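Local coordinates for fatty acid-binding protein homolog 8 (Caenorhabditis elegans, PDB 6C1Z) that binds unsaturated fatty acids such as oleic acid and carries them from the lysosome to the nucleus, where it activates genes promoting longevity, at residues F20-L24 and R34-S38. Sequence-based numbering, arbitrary orientation.
With SO4 (sulfate ion), chain C.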
# COMPACT_ATOMS: atom_id res chain seq x y z
N PHE A 20 1.28 -11.60 3.78
CA PHE A 20 0.20 -10.61 3.76
C PHE A 20 -0.86 -10.91 4.82
O PHE A 20 -1.27 -10.00 5.56
CB PHE A 20 -0.41 -10.49 2.37
CG PHE A 20 -1.46 -9.41 2.25
CD1 PHE A 20 -1.24 -8.12 2.73
CD2 PHE A 20 -2.66 -9.67 1.64
CE1 PHE A 20 -2.19 -7.13 2.59
CE2 PHE A 20 -3.63 -8.68 1.50
CZ PHE A 20 -3.39 -7.42 1.98
N GLU A 21 -1.33 -12.16 4.89
CA GLU A 21 -2.32 -12.50 5.90
C GLU A 21 -1.78 -12.25 7.30
O GLU A 21 -2.51 -11.76 8.18
CB GLU A 21 -2.76 -13.96 5.72
CG GLU A 21 -3.88 -14.40 6.67
CD GLU A 21 -4.37 -15.83 6.42
OE1 GLU A 21 -4.07 -16.39 5.34
OE2 GLU A 21 -5.05 -16.37 7.30
N GLU A 22 -0.50 -12.57 7.53
CA GLU A 22 0.15 -12.33 8.83
C GLU A 22 0.25 -10.85 9.14
O GLU A 22 0.06 -10.44 10.29
CB GLU A 22 1.53 -12.98 8.84
CG GLU A 22 1.52 -14.50 8.88
CD GLU A 22 0.93 -15.05 10.18
OE1 GLU A 22 0.92 -14.33 11.20
OE2 GLU A 22 0.47 -16.22 10.16
N TYR A 23 0.53 -10.03 8.13
CA TYR A 23 0.51 -8.58 8.30
C TYR A 23 -0.88 -8.08 8.69
O TYR A 23 -1.03 -7.27 9.62
CB TYR A 23 1.03 -7.88 7.03
CG TYR A 23 0.67 -6.43 7.03
CD1 TYR A 23 1.41 -5.50 7.74
CD2 TYR A 23 -0.46 -5.99 6.35
CE1 TYR A 23 1.04 -4.17 7.77
CE2 TYR A 23 -0.85 -4.67 6.38
CZ TYR A 23 -0.11 -3.77 7.12
OH TYR A 23 -0.52 -2.46 7.15
N LEU A 24 -1.91 -8.55 8.00
CA LEU A 24 -3.26 -8.15 8.35
C LEU A 24 -3.62 -8.57 9.77
O LEU A 24 -4.27 -7.81 10.51
CB LEU A 24 -4.24 -8.73 7.34
CG LEU A 24 -4.13 -8.17 5.92
CD1 LEU A 24 -5.16 -8.85 4.99
CD2 LEU A 24 -4.29 -6.66 5.87
N ARG A 34 -9.19 -11.21 6.75
CA ARG A 34 -7.80 -11.33 6.33
C ARG A 34 -7.60 -12.52 5.40
O ARG A 34 -6.77 -12.45 4.48
CB ARG A 34 -6.84 -11.34 7.52
CG ARG A 34 -6.89 -12.54 8.45
CD ARG A 34 -5.88 -12.36 9.58
NE ARG A 34 -5.79 -13.52 10.47
CZ ARG A 34 -6.36 -13.59 11.68
NH1 ARG A 34 -7.06 -12.58 12.17
NH2 ARG A 34 -6.22 -14.69 12.42
N LYS A 35 -8.31 -13.63 5.65
CA LYS A 35 -8.28 -14.77 4.73
C LYS A 35 -8.77 -14.37 3.34
O LYS A 35 -8.10 -14.63 2.34
CB LYS A 35 -9.13 -15.90 5.32
CG LYS A 35 -9.38 -17.09 4.40
CD LYS A 35 -8.18 -18.02 4.32
CE LYS A 35 -8.55 -19.34 3.67
NZ LYS A 35 -9.54 -20.12 4.47
N ALA A 36 -9.93 -13.72 3.28
CA ALA A 36 -10.49 -13.32 1.99
C ALA A 36 -9.58 -12.32 1.28
O ALA A 36 -9.36 -12.41 0.07
CB ALA A 36 -11.86 -12.70 2.20
N ALA A 37 -9.06 -11.34 2.02
CA ALA A 37 -8.24 -10.32 1.40
C ALA A 37 -6.96 -10.92 0.84
O ALA A 37 -6.47 -10.47 -0.20
CB ALA A 37 -7.90 -9.22 2.41
N SER A 38 -6.40 -11.93 1.52
CA SER A 38 -5.14 -12.52 1.08
C SER A 38 -5.31 -13.48 -0.08
O SER A 38 -4.33 -13.80 -0.77
CB SER A 38 -4.44 -13.21 2.25
OG SER A 38 -5.15 -14.35 2.69
S SO4 C . 0.16 -14.41 1.74
O1 SO4 C . -0.80 -14.40 0.65
O2 SO4 C . 1.13 -13.34 1.48
O3 SO4 C . -0.52 -14.24 3.01
O4 SO4 C . 0.84 -15.71 1.69
O HOH W 1 -4.28 -15.81 9.77
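Arg34 crosses Glu21 and packs against Leu24 where the two helices of the helix-turn-helix lid meet, the element that in fatty acid-binding proteins closes one end of the β-barrel. The axes of segments 20-24 and 34-38 run roughly antiparallel, 144° between their directions. Followed outward, Arg34 begins with CB against Leu24 CB at 3.7 Å. CG, placed between the backbone N and carbonyl carbon (chi1 68°), packs on Glu21 CG, and CD reaches Glu21 O. The two long side chains cross at about a right angle, and their charged ends do not touch: one water accepts from Arg34 NE in the guanidinium plane and donates to Glu21 OE2 at 2.6 Å. Farther along, Arg34 NH1 is hydrogen-bonded to Val29 O in the turn between the helices. Arg34 and Lys35 belong to a nuclear localization signal inferred by similarity.

Deeper in, Leu24 CD1 sits between Ala37 CB, 3.8 Å away, and one face of the Phe20 ring, offset toward its rim. The ring turns its edge to the other helix, CD2 meeting Ser38 CA and CE2 lying near Ala37 O, and Arg133 makes a cation-pi contact with it. An alanine in place of Phe20 would probably open a gap beside Leu24 CD1 and Ser38, and deprive Arg133 of its aromatic partner. At the start of helix 20-27, a sulfate, probably from the crystallisation liquor, accepts hydrogen bonds from Phe20 N on O2 and from Glu21 N on O3, the latter nearly straight at 176°.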